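Local coordinates for SusD superfamily protein (Bacteroides fragilis NCTC 9343, PDB 3NQP) that probably helps capture glycans at the outer membrane for uptake, as other SusD family members do, at residues F327-D331 / T332-A336; A437-H440 / E441-E445. One frame throughout, in Å; residues are numbered along the deposited sequence.

Interaction 1: residues F327-D331 / T332-A336; sequences FDDAD and TRKEA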
loop_
_atom_site.group_PDB
_atom_site.type_symbol
_atom_site.label_atom_id
_atom_site.label_comp_id
_atom_site.label_asym_id
_atom_site.label_seq_id
_atom_site.Cartn_x
_atom_site.Cartn_y
_atom_site.Cartn_z
ATOM N N PHE A 327 -2.253 15.990 -11.873
ATOM C CA PHE A 327 -3.481 16.483 -11.248
ATOM C C PHE A 327 -3.959 17.797 -11.886
ATOM O O PHE A 327 -3.174 18.732 -12.033
ATOM C CB PHE A 327 -3.249 16.774 -9.755
ATOM C CG PHE A 327 -2.997 15.547 -8.893
ATOM C CD1 PHE A 327 -4.046 14.883 -8.275
ATOM C CD2 PHE A 327 -1.714 15.127 -8.612
ATOM C CE1 PHE A 327 -3.813 13.804 -7.424
ATOM C CE2 PHE A 327 -1.478 13.999 -7.793
ATOM C CZ PHE A 327 -2.553 13.353 -7.191
ATOM N N ASP A 328 -5.260 17.902 -12.181
ATOM C CA ASP A 328 -5.893 19.210 -12.430
ATOM C C ASP A 328 -5.842 20.063 -11.183
ATOM O O ASP A 328 -5.860 19.539 -10.064
ATOM C CB ASP A 328 -7.371 19.032 -12.801
ATOM C CG ASP A 328 -7.552 18.283 -14.078
ATOM O OD1 ASP A 328 -6.807 18.586 -15.025
ATOM O OD2 ASP A 328 -8.416 17.396 -14.141
ATOM N N ASP A 329 -5.757 21.379 -11.351
ATOM C CA ASP A 329 -5.723 22.263 -10.195
ATOM C C ASP A 329 -7.013 22.183 -9.386
ATOM O O ASP A 329 -6.988 22.454 -8.200
ATOM C CB ASP A 329 -5.456 23.723 -10.586
ATOM C CG ASP A 329 -4.013 23.974 -11.024
ATOM O OD1 ASP A 329 -3.061 23.278 -10.592
ATOM O OD2 ASP A 329 -3.842 24.931 -11.793
ATOM N N ALA A 330 -8.124 21.793 -10.016
ATOM C CA ALA A 330 -9.424 21.732 -9.337
ATOM C C ALA A 330 -9.577 20.453 -8.530
ATOM O O ALA A 330 -10.561 20.285 -7.849
ATOM C CB ALA A 330 -10.588 21.824 -10.349
ATOM N N ASP A 331 -8.614 19.551 -8.644
ATOM C CA ASP A 331 -8.583 18.279 -7.897
ATOM C C ASP A 331 -7.941 18.598 -6.532
ATOM O O ASP A 331 -6.755 18.892 -6.453
ATOM C CB ASP A 331 -7.758 17.270 -8.695
ATOM C CG ASP A 331 -7.717 15.880 -8.114
ATOM O OD1 ASP A 331 -7.882 15.707 -6.887
ATOM O OD2 ASP A 331 -7.476 14.939 -8.914
ATOM N N THR A 332 -8.731 18.497 -5.462
ATOM C CA THR A 332 -8.272 18.808 -4.092
ATOM C C THR A 332 -7.150 17.864 -3.644
ATOM O O THR A 332 -6.396 18.212 -2.761
ATOM C CB THR A 332 -9.416 18.703 -3.067
ATOM O OG1 THR A 332 -9.909 17.349 -3.026
ATOM C CG2 THR A 332 -10.592 19.642 -3.464
ATOM N N ARG A 333 -7.000 16.696 -4.266
ATOM C CA ARG A 333 -5.899 15.787 -3.886
ATOM C C ARG A 333 -4.536 16.400 -4.206
ATOM O O ARG A 333 -3.523 16.013 -3.613
ATOM C CB ARG A 333 -6.026 14.442 -4.580
ATOM C CG ARG A 333 -7.312 13.690 -4.244
ATOM C CD ARG A 333 -7.440 12.422 -5.033
ATOM N NE ARG A 333 -7.734 12.704 -6.429
ATOM C CZ ARG A 333 -8.300 11.861 -7.280
ATOM N NH1 ARG A 333 -8.607 10.613 -6.917
ATOM N NH2 ARG A 333 -8.538 12.252 -8.510
ATOM N N LYS A 334 -4.500 17.314 -5.166
ATOM C CA LYS A 334 -3.221 17.888 -5.632
ATOM C C LYS A 334 -2.467 18.563 -4.479
ATOM O O LYS A 334 -1.342 18.152 -4.102
ATOM C CB LYS A 334 -3.451 18.834 -6.818
ATOM C CG LYS A 334 -2.169 19.354 -7.470
ATOM C CD LYS A 334 -2.497 20.172 -8.751
ATOM C CE LYS A 334 -1.261 20.590 -9.528
ATOM N NZ LYS A 334 -1.580 20.871 -10.960
ATOM N N GLU A 335 -3.080 19.590 -3.908
ATOM C CA GLU A 335 -2.448 20.344 -2.815
ATOM C C GLU A 335 -2.605 19.638 -1.470
ATOM O O GLU A 335 -1.817 19.865 -0.573
ATOM C CB GLU A 335 -2.967 21.804 -2.776
ATOM C CG GLU A 335 -2.680 22.515 -4.020
ATOM C CD GLU A 335 -1.182 22.637 -4.288
ATOM O OE1 GLU A 335 -0.390 23.025 -3.358
ATOM O OE2 GLU A 335 -0.829 22.364 -5.461
ATOM N N ALA A 336 -3.559 18.714 -1.332
ATOM C CA ALA A 336 -3.603 17.889 -0.112
ATOM C C ALA A 336 -2.385 16.949 -0.065
ATOM O O ALA A 336 -1.858 16.657 1.006
ATOM C CB ALA A 336 -4.884 17.091 -0.048
HETATM O O HOH W 1 -2.374 23.485 -7.248
HETATM O O HOH W 2 -5.500 20.881 -4.923
#
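Asp331 OD1 takes two donors from one residue: Arg333 N at 2.9 Å and Arg333 NE at 3.0 Å. NE comes in on the syn lone pair of OD1, the backbone N on the anti side. The other oxygen, Asp331 OD2, accepts from Arg333 NH2 at 2.9 Å, and this bond is nearly straight at 163°. The guanidinium thus grips the carboxylate side-on, through NE and NH2, with the two planes 36° apart. Asp331 CG stands anti to the backbone N (chi1 -176°), which brings OD1 to Arg333 N. Arg333 also has partners beyond this turn, Glu445 for NH1 and Glu441 for NH2. The extended Lys334 chain runs past Phe327 in the opposite direction. Lys334 CA lies over one face of the Phe327 ring, 4.2 Å from its centroid, a CH-pi contact. Lys334 NZ bonds Phe327 O at 2.9 Å and makes a salt bridge with Asp329 OD1 at 2.8 Å. A water joins Asp331 O to Glu335 N. Asp331 closes a type I turn begun at Asp328 and itself supplies the capping bond, an aspartate cap at the turn that leads into a helix.

Interaction 2: residues A437-H440 / E441-E445; sequences AILH and EKDKE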
loop_
_atom_site.group_PDB
_atom_site.type_symbol
_atom_site.label_atom_id
_atom_site.label_comp_id
_atom_site.label_asym_id
_atom_site.label_seq_id
_atom_site.Cartn_x
_atom_site.Cartn_y
_atom_site.Cartn_z
ATOM N N ALA A 437 -7.807 4.018 -16.986
ATOM C CA ALA A 437 -8.566 4.979 -16.193
ATOM C C ALA A 437 -8.574 4.577 -14.705
ATOM O O ALA A 437 -8.489 5.447 -13.828
ATOM C CB ALA A 437 -10.008 5.145 -16.754
ATOM N N ILE A 438 -8.643 3.280 -14.425
ATOM C CA ILE A 438 -8.701 2.767 -13.046
ATOM C C ILE A 438 -7.300 2.928 -12.455
ATOM O O ILE A 438 -7.144 3.471 -11.361
ATOM C CB ILE A 438 -9.181 1.298 -12.963
ATOM C CG1 ILE A 438 -10.672 1.159 -13.341
ATOM C CG2 ILE A 438 -8.943 0.703 -11.529
ATOM C CD1 ILE A 438 -11.056 -0.362 -13.695
ATOM N N LEU A 439 -6.277 2.531 -13.212
ATOM C CA LEU A 439 -4.885 2.722 -12.758
ATOM C C LEU A 439 -4.610 4.173 -12.452
ATOM O O LEU A 439 -4.050 4.501 -11.419
ATOM C CB LEU A 439 -3.863 2.197 -13.790
ATOM C CG LEU A 439 -2.357 2.564 -13.599
ATOM C CD1 LEU A 439 -1.783 1.812 -12.466
ATOM C CD2 LEU A 439 -1.564 2.282 -14.913
ATOM N N HIS A 440 -5.005 5.057 -13.359
ATOM C CA HIS A 440 -4.638 6.466 -13.213
ATOM C C HIS A 440 -5.427 7.125 -12.079
ATOM O O HIS A 440 -4.942 8.042 -11.482
ATOM C CB HIS A 440 -4.791 7.224 -14.530
ATOM C CG HIS A 440 -3.778 6.837 -15.574
ATOM N ND1 HIS A 440 -4.009 6.981 -16.931
ATOM C CD2 HIS A 440 -2.550 6.270 -15.459
ATOM C CE1 HIS A 440 -2.952 6.539 -17.595
ATOM N NE2 HIS A 440 -2.050 6.112 -16.730
ATOM N N GLU A 441 -6.618 6.602 -11.766
ATOM C CA GLU A 441 -7.344 7.053 -10.589
ATOM C C GLU A 441 -6.688 6.557 -9.295
ATOM O O GLU A 441 -6.594 7.283 -8.337
ATOM C CB GLU A 441 -8.818 6.625 -10.668
ATOM C CG GLU A 441 -9.760 7.559 -9.884
ATOM C CD GLU A 441 -9.721 8.979 -10.351
ATOM O OE1 GLU A 441 -9.629 9.198 -11.576
ATOM O OE2 GLU A 441 -9.735 9.865 -9.483
ATOM N N LYS A 442 -6.267 5.295 -9.263
ATOM C CA LYS A 442 -5.445 4.789 -8.151
ATOM C C LYS A 442 -4.135 5.579 -8.005
ATOM O O LYS A 442 -3.708 5.843 -6.894
ATOM C CB LYS A 442 -5.149 3.299 -8.330
ATOM C CG LYS A 442 -6.361 2.429 -8.036
ATOM C CD LYS A 442 -6.021 0.920 -7.837
ATOM C CE LYS A 442 -5.386 0.709 -6.448
ATOM N NZ LYS A 442 -5.129 -0.769 -6.185
ATOM N N ASP A 443 -3.528 5.961 -9.125
ATOM C CA ASP A 443 -2.272 6.711 -9.112
ATOM C C ASP A 443 -2.433 8.045 -8.406
ATOM O O ASP A 443 -1.521 8.510 -7.747
ATOM C CB ASP A 443 -1.791 7.007 -10.554
ATOM C CG ASP A 443 -1.145 5.813 -11.225
ATOM O OD1 ASP A 443 -0.875 4.791 -10.531
ATOM O OD2 ASP A 443 -0.962 5.900 -12.472
ATOM N N LYS A 444 -3.573 8.685 -8.618
ATOM C CA LYS A 444 -3.905 9.933 -7.952
ATOM C C LYS A 444 -4.404 9.781 -6.516
ATOM O O LYS A 444 -4.077 10.620 -5.644
ATOM C CB LYS A 444 -4.945 10.680 -8.737
ATOM C CG LYS A 444 -4.461 11.273 -10.025
ATOM C CD LYS A 444 -5.671 11.861 -10.759
ATOM C CE LYS A 444 -5.285 12.230 -12.157
ATOM N NZ LYS A 444 -6.366 12.962 -12.828
ATOM N N GLU A 445 -5.220 8.743 -6.280
ATOM C CA GLU A 445 -5.922 8.572 -5.003
ATOM C C GLU A 445 -4.967 8.073 -3.903
ATOM O O GLU A 445 -5.100 8.448 -2.727
ATOM C CB GLU A 445 -7.098 7.601 -5.167
ATOM C CG GLU A 445 -8.023 7.389 -3.981
ATOM C CD GLU A 445 -8.788 8.657 -3.573
ATOM O OE1 GLU A 445 -8.932 9.575 -4.392
ATOM O OE2 GLU A 445 -9.235 8.718 -2.433
HETATM O O HOH W 3 -8.687 8.238 -13.816
#
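Glu441 N bonds Ala437 O at 3.0 Å, one of a run of i to i+4 bonds in an alpha helix. These are the last turns of helix 431-445, within the SusD family region. The Glu441 chain turns about its CB-CG bond, and its OE1 meets Ala437 O through a water. That water donates to Glu441 OE1 at 2.6 Å and to Ala437 O at 2.8 Å. The carboxylate is also held from outside by Arg410 at OE1 and by Arg333. These arginines probably favour its charged form.

Lys442 N bonds Ile438 O at 2.9 Å. Lys442 CB and CG pass beside that same carbonyl oxygen. The rest of the chain turns away at chi3, and NZ pairs with Asp455 on helix 452-458.

Asp443 N bonds Leu439 O at 2.8 Å. The carboxylate of Asp443 is folded back toward the preceding turn, CG lying beside the backbone N (chi1 -78°). Its OD1 lies against the methyl Leu439 CD1. A salt bridge from OD1 to Arg452 ties this side of the helix to helix 452-458. His440 and Asp443 lie side by side and point the same way. The imidazole and carboxylate planes are 44° apart. Asp443 OD2 sits at the ring edge, near its plane, 3.4 Å from His440 CD2. The contact is to a ring carbon, and the polar partner of Asp443 remains Arg452.

Lys444 N bonds His440 O at 3.2 Å, and its aliphatic CG passes close to the same oxygen. Glu445 N continues the ladder, bonding Glu441 O at 2.9 Å.

In the fold
Interaction 1 comes first along the chain, where a loop runs into helix 333-337. Interaction 2 follows much later, at the end of helix 431-445. Both lie in the SusD family region and on the same side of the chain's centre, their own centres about 13 Å apart. They touch directly. The two outer salt bridges of Arg333 span the gap, NH1 to Glu445 OE1 at 2.7 Å and NH2 to Glu441 OE2 at 2.8 Å. Phe327 CZ packs on Lys444 O at 3.5 Å. Helix 399-414 borders both, through Val409. One arginine therefore fastens the short helix to the longer one, joining parts of the fold distant in sequence.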